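Local coordinates for uncharacterized protein (Bdellovibrio bacteriovorus, PDB 3TM8) that binds two iron ions and belongs to the HD-GYP family, whose active members hydrolyse cyclic di-GMP, at residues A[204-214]-A[225-236]. Sequence-based numbering, arbitrary orientation.
Sequences DYGHHHSPLNL and DLALWKKHPIEG. With FE (Fe (III) ion), chain E; FE (Fe (III) ion), chain D; PO4 (phosphate ion), chain C.
Gly206, in the 3-10 segment 205-207, packs its backbone directly on residues 225-236 of helix 223-240, its CA 3.8 Å from the CA of Gly236; the chain then swings away through a type II turn, His207 to Ser210, and returns to the helix at Leu212, level with Asp225. The same Gly206 CA points a hydrogen at His232 O, the C-H...O contact being nearly straight at 162°. The rings of His207 and His232 stack face to face, centroids 3.6 Å apart and planes 23° from parallel. CE1 and NE2 of His207 lie over the His232 ring, while CD2 of Leu214 covers the opposite face of His207. His232 has its CG wedged between backbone N and carbonyl carbon (chi1 83°), which folds the ring back so that ND1 donates to Trp229 O at 2.6 Å. That bond and the iron bond of NE2, 2.2 Å, together hold the ring's rotation. Asp204 bridges the pair, OD1 on this iron and OD2 on the other. A phosphate ion, most likely picked up from the crystallisation medium, also spans both metals; its O4 accepts from His207 NE2 at 2.8 Å and its O1 from Trp229 NE1 in a practically straight bond. Toward Asp225 the packing is mostly aliphatic: Leu212 splays its methyls, CD2 against Trp229 CB and CD1 against CB and CG of Asp225, whose carboxylate has its main polar partner in Gln216, and Leu228 CD2 meets Pro211 CG. His257 and Glu258 are further ligands of the iron held by His232, and His170, His203 and Asn285 of the other; a water bridges the two, giving the dinuclear centre of an HD-domain phosphohydrolase fold, with Asp204 as the aspartate of the HD motif.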
loop_
_atom_site.group_PDB
_atom_site.type_symbol
_atom_site.label_atom_id
_atom_site.label_comp_id
_atom_site.label_asym_id
_atom_site.label_seq_id
_atom_site.Cartn_x
_atom_site.Cartn_y
_atom_site.Cartn_z
ATOM N N ASP A 204 3.319 -7.425 -1.689
ATOM C CA ASP A 204 4.779 -7.424 -1.783
ATOM C C ASP A 204 5.476 -7.758 -0.476
ATOM O O ASP A 204 6.625 -7.368 -0.246
ATOM C CB ASP A 204 5.278 -6.104 -2.373
ATOM C CG ASP A 204 5.384 -6.153 -3.890
ATOM O OD1 ASP A 204 5.486 -7.276 -4.435
ATOM O OD2 ASP A 204 5.365 -5.076 -4.532
ATOM N N TYR A 205 4.794 -8.522 0.367
ATOM C CA TYR A 205 5.391 -9.012 1.602
ATOM C C TYR A 205 6.770 -9.651 1.373
ATOM O O TYR A 205 7.675 -9.524 2.206
ATOM C CB TYR A 205 4.443 -10.007 2.272
ATOM C CG TYR A 205 5.015 -10.655 3.508
ATOM C CD1 TYR A 205 5.585 -9.894 4.526
ATOM C CD2 TYR A 205 4.993 -12.035 3.651
ATOM C CE1 TYR A 205 6.105 -10.502 5.666
ATOM C CE2 TYR A 205 5.516 -12.644 4.766
ATOM C CZ TYR A 205 6.071 -11.879 5.770
ATOM O OH TYR A 205 6.580 -12.519 6.869
ATOM N N GLY A 206 6.944 -10.324 0.238
ATOM C CA GLY A 206 8.215 -10.957 -0.070
ATOM C C GLY A 206 9.398 -10.008 -0.150
ATOM O O GLY A 206 10.551 -10.449 -0.033
ATOM N N HIS A 207 9.132 -8.723 -0.373
ATOM C CA HIS A 207 10.205 -7.727 -0.431
ATOM C C HIS A 207 10.562 -7.160 0.945
ATOM O O HIS A 207 11.485 -6.364 1.045
ATOM C CB HIS A 207 9.834 -6.523 -1.314
ATOM C CG HIS A 207 9.759 -6.802 -2.785
ATOM N ND1 HIS A 207 10.753 -7.450 -3.489
ATOM C CD2 HIS A 207 8.834 -6.428 -3.701
ATOM C CE1 HIS A 207 10.419 -7.501 -4.768
ATOM N NE2 HIS A 207 9.262 -6.881 -4.925
ATOM N N HIS A 208 9.807 -7.506 1.984
ATOM C CA HIS A 208 10.026 -6.890 3.292
ATOM C C HIS A 208 11.436 -7.198 3.775
ATOM O O HIS A 208 11.831 -8.360 3.841
ATOM C CB HIS A 208 8.980 -7.390 4.280
ATOM C CG HIS A 208 9.089 -6.797 5.644
ATOM N ND1 HIS A 208 8.850 -5.464 5.907
ATOM C CD2 HIS A 208 9.363 -7.373 6.834
ATOM C CE1 HIS A 208 8.994 -5.243 7.201
ATOM N NE2 HIS A 208 9.299 -6.386 7.788
ATOM N N HIS A 209 12.180 -6.140 4.109
ATOM C CA HIS A 209 13.586 -6.224 4.523
ATOM C C HIS A 209 14.505 -6.914 3.520
ATOM O O HIS A 209 15.513 -7.516 3.892
ATOM C CB HIS A 209 13.715 -6.789 5.937
ATOM C CG HIS A 209 13.439 -5.770 6.997
ATOM N ND1 HIS A 209 14.118 -5.732 8.193
ATOM C CD2 HIS A 209 12.581 -4.722 7.018
ATOM C CE1 HIS A 209 13.671 -4.722 8.920
ATOM N NE2 HIS A 209 12.740 -4.092 8.228
ATOM N N SER A 210 14.163 -6.790 2.241
ATOM C CA SER A 210 15.032 -7.235 1.164
ATOM C C SER A 210 16.104 -6.180 0.883
ATOM O O SER A 210 15.846 -4.984 1.025
ATOM C CB SER A 210 14.201 -7.465 -0.096
ATOM O OG SER A 210 15.045 -7.649 -1.215
ATOM N N PRO A 211 17.306 -6.615 0.463
ATOM C CA PRO A 211 18.355 -5.644 0.134
ATOM C C PRO A 211 18.153 -5.047 -1.250
ATOM O O PRO A 211 18.888 -4.149 -1.648
ATOM C CB PRO A 211 19.633 -6.489 0.155
ATOM C CG PRO A 211 19.171 -7.862 -0.196
ATOM C CD PRO A 211 17.792 -8.004 0.409
ATOM N N LEU A 212 17.161 -5.542 -1.981
ATOM C CA LEU A 212 16.919 -5.063 -3.329
ATOM C C LEU A 212 16.423 -3.624 -3.341
ATOM O O LEU A 212 15.511 -3.272 -2.596
ATOM C CB LEU A 212 15.884 -5.959 -4.017
ATOM C CG LEU A 212 15.491 -5.617 -5.457
ATOM C CD1 LEU A 212 16.678 -5.726 -6.408
ATOM C CD2 LEU A 212 14.368 -6.535 -5.904
ATOM N N ASN A 213 17.006 -2.801 -4.205
ATOM C CA ASN A 213 16.454 -1.479 -4.489
ATOM C C ASN A 213 15.354 -1.616 -5.536
ATOM O O ASN A 213 15.635 -1.905 -6.696
ATOM C CB ASN A 213 17.549 -0.536 -4.997
ATOM C CG ASN A 213 17.015 0.833 -5.395
ATOM O OD1 ASN A 213 15.868 1.177 -5.115
ATOM N ND2 ASN A 213 17.863 1.632 -6.038
ATOM N N LEU A 214 14.106 -1.428 -5.116
ATOM C CA LEU A 214 12.974 -1.616 -6.019
ATOM C C LEU A 214 12.830 -0.479 -7.012
ATOM O O LEU A 214 12.185 -0.620 -8.045
ATOM C CB LEU A 214 11.670 -1.741 -5.236
ATOM C CG LEU A 214 11.549 -2.991 -4.374
ATOM C CD1 LEU A 214 10.238 -2.964 -3.621
ATOM C CD2 LEU A 214 11.663 -4.244 -5.227
ATOM N N ASP A 225 20.321 -8.763 -9.173
ATOM C CA ASP A 225 19.144 -8.082 -8.645
ATOM C C ASP A 225 17.866 -8.694 -9.207
ATOM O O ASP A 225 16.885 -8.883 -8.486
ATOM C CB ASP A 225 19.202 -6.585 -8.953
ATOM C CG ASP A 225 19.970 -5.801 -7.904
ATOM O OD1 ASP A 225 20.562 -6.428 -7.002
ATOM O OD2 ASP A 225 19.978 -4.555 -7.987
ATOM N N LEU A 226 17.871 -9.001 -10.498
ATOM C CA LEU A 226 16.691 -9.584 -11.121
ATOM C C LEU A 226 16.383 -10.952 -10.536
ATOM O O LEU A 226 15.223 -11.300 -10.303
ATOM C CB LEU A 226 16.869 -9.698 -12.630
ATOM C CG LEU A 226 15.656 -10.240 -13.389
ATOM C CD1 LEU A 226 14.454 -9.323 -13.215
ATOM C CD2 LEU A 226 16.000 -10.424 -14.862
ATOM N N ALA A 227 17.428 -11.738 -10.303
ATOM C CA ALA A 227 17.258 -13.065 -9.733
ATOM C C ALA A 227 16.633 -12.955 -8.348
ATOM O O ALA A 227 15.743 -13.729 -7.990
ATOM C CB ALA A 227 18.596 -13.790 -9.669
ATOM N N LEU A 228 17.103 -11.993 -7.563
ATOM C CA LEU A 228 16.549 -11.773 -6.233
ATOM C C LEU A 228 15.082 -11.359 -6.351
ATOM O O LEU A 228 14.218 -11.902 -5.675
ATOM C CB LEU A 228 17.357 -10.709 -5.488
ATOM C CG LEU A 228 16.943 -10.388 -4.052
ATOM C CD1 LEU A 228 16.909 -11.646 -3.191
ATOM C CD2 LEU A 228 17.888 -9.350 -3.466
ATOM N N TRP A 229 14.806 -10.408 -7.235
ATOM C CA TRP A 229 13.439 -9.955 -7.463
ATOM C C TRP A 229 12.486 -11.117 -7.801
ATOM O O TRP A 229 11.376 -11.195 -7.265
ATOM C CB TRP A 229 13.424 -8.883 -8.564
ATOM C CG TRP A 229 12.066 -8.314 -8.815
ATOM C CD1 TRP A 229 11.514 -7.205 -8.229
ATOM C CD2 TRP A 229 11.078 -8.826 -9.712
ATOM N NE1 TRP A 229 10.251 -6.996 -8.714
ATOM C CE2 TRP A 229 9.952 -7.980 -9.621
ATOM C CE3 TRP A 229 11.033 -9.922 -10.580
ATOM C CZ2 TRP A 229 8.798 -8.193 -10.371
ATOM C CZ3 TRP A 229 9.888 -10.133 -11.325
ATOM C CH2 TRP A 229 8.783 -9.273 -11.214
ATOM N N LYS A 230 12.920 -12.039 -8.657
ATOM C CA LYS A 230 12.032 -13.127 -9.066
ATOM C C LYS A 230 11.589 -14.026 -7.912
ATOM O O LYS A 230 10.563 -14.696 -8.010
ATOM C CB LYS A 230 12.660 -13.970 -10.179
ATOM C CG LYS A 230 12.688 -13.263 -11.526
ATOM C CD LYS A 230 13.328 -14.127 -12.602
ATOM C CE LYS A 230 13.398 -13.384 -13.926
ATOM N NZ LYS A 230 14.170 -14.144 -14.946
ATOM N N LYS A 231 12.368 -14.056 -6.836
ATOM C CA LYS A 231 12.036 -14.896 -5.684
ATOM C C LYS A 231 10.899 -14.361 -4.806
ATOM O O LYS A 231 10.304 -15.117 -4.035
ATOM C CB LYS A 231 13.275 -15.110 -4.813
ATOM C CG LYS A 231 14.413 -15.844 -5.514
ATOM C CD LYS A 231 15.632 -15.967 -4.604
ATOM C CE LYS A 231 16.651 -16.971 -5.134
ATOM N NZ LYS A 231 17.209 -16.599 -6.466
ATOM N N HIS A 232 10.603 -13.067 -4.888
ATOM C CA HIS A 232 9.745 -12.470 -3.854
ATOM C C HIS A 232 8.308 -13.025 -3.727
ATOM O O HIS A 232 7.819 -13.195 -2.609
ATOM C CB HIS A 232 9.790 -10.928 -3.864
ATOM C CG HIS A 232 8.888 -10.284 -4.868
ATOM N ND1 HIS A 232 9.267 -10.070 -6.176
ATOM C CD2 HIS A 232 7.649 -9.750 -4.743
ATOM C CE1 HIS A 232 8.287 -9.459 -6.820
ATOM N NE2 HIS A 232 7.291 -9.262 -5.976
ATOM N N PRO A 233 7.623 -13.308 -4.849
ATOM C CA PRO A 233 6.267 -13.839 -4.650
ATOM C C PRO A 233 6.311 -15.244 -4.061
ATOM O O PRO A 233 5.472 -15.605 -3.241
ATOM C CB PRO A 233 5.672 -13.889 -6.061
ATOM C CG PRO A 233 6.656 -13.238 -6.962
ATOM C CD PRO A 233 7.971 -13.127 -6.268
ATOM N N ILE A 234 7.294 -16.027 -4.489
ATOM C CA ILE A 234 7.446 -17.398 -4.025
ATOM C C ILE A 234 7.758 -17.428 -2.535
ATOM O O ILE A 234 7.107 -18.141 -1.768
ATOM C CB ILE A 234 8.558 -18.129 -4.811
ATOM C CG1 ILE A 234 8.189 -18.190 -6.296
ATOM C CG2 ILE A 234 8.785 -19.526 -4.245
ATOM C CD1 ILE A 234 9.296 -18.714 -7.195
ATOM N N GLU A 235 8.746 -16.637 -2.128
ATOM C CA GLU A 235 9.134 -16.562 -0.726
ATOM C C GLU A 235 8.031 -15.965 0.136
ATOM O O GLU A 235 7.750 -16.459 1.229
ATOM C CB GLU A 235 10.430 -15.771 -0.563
ATOM C CG GLU A 235 11.655 -16.520 -1.052
ATOM C CD GLU A 235 12.947 -15.830 -0.676
ATOM O OE1 GLU A 235 12.888 -14.690 -0.170
ATOM O OE2 GLU A 235 14.021 -16.430 -0.886
ATOM N N GLY A 236 7.407 -14.899 -0.358
ATOM C CA GLY A 236 6.316 -14.263 0.360
ATOM C C GLY A 236 5.198 -15.242 0.668
ATOM O O GLY A 236 4.733 -15.342 1.805
HETATM FE FE FE E . 5.716 -7.840 -6.493
HETATM FE FE FE D . 4.376 -4.695 -6.341
HETATM P P PO4 C . 7.161 -5.251 -7.741
HETATM O O1 PO4 C . 8.524 -4.647 -7.966
HETATM O O2 PO4 C . 6.159 -4.232 -7.254
HETATM O O3 PO4 C . 6.567 -5.750 -9.080
HETATM O O4 PO4 C . 7.277 -6.466 -6.847
HETATM O O HOH W 1 5.404 -10.937 -2.092
HETATM O O HOH W 2 11.952 -12.545 -1.453
HETATM O O HOH W 3 19.500 -3.401 -5.549
HETATM O O HOH W 4 4.408 -6.538 -7.045
#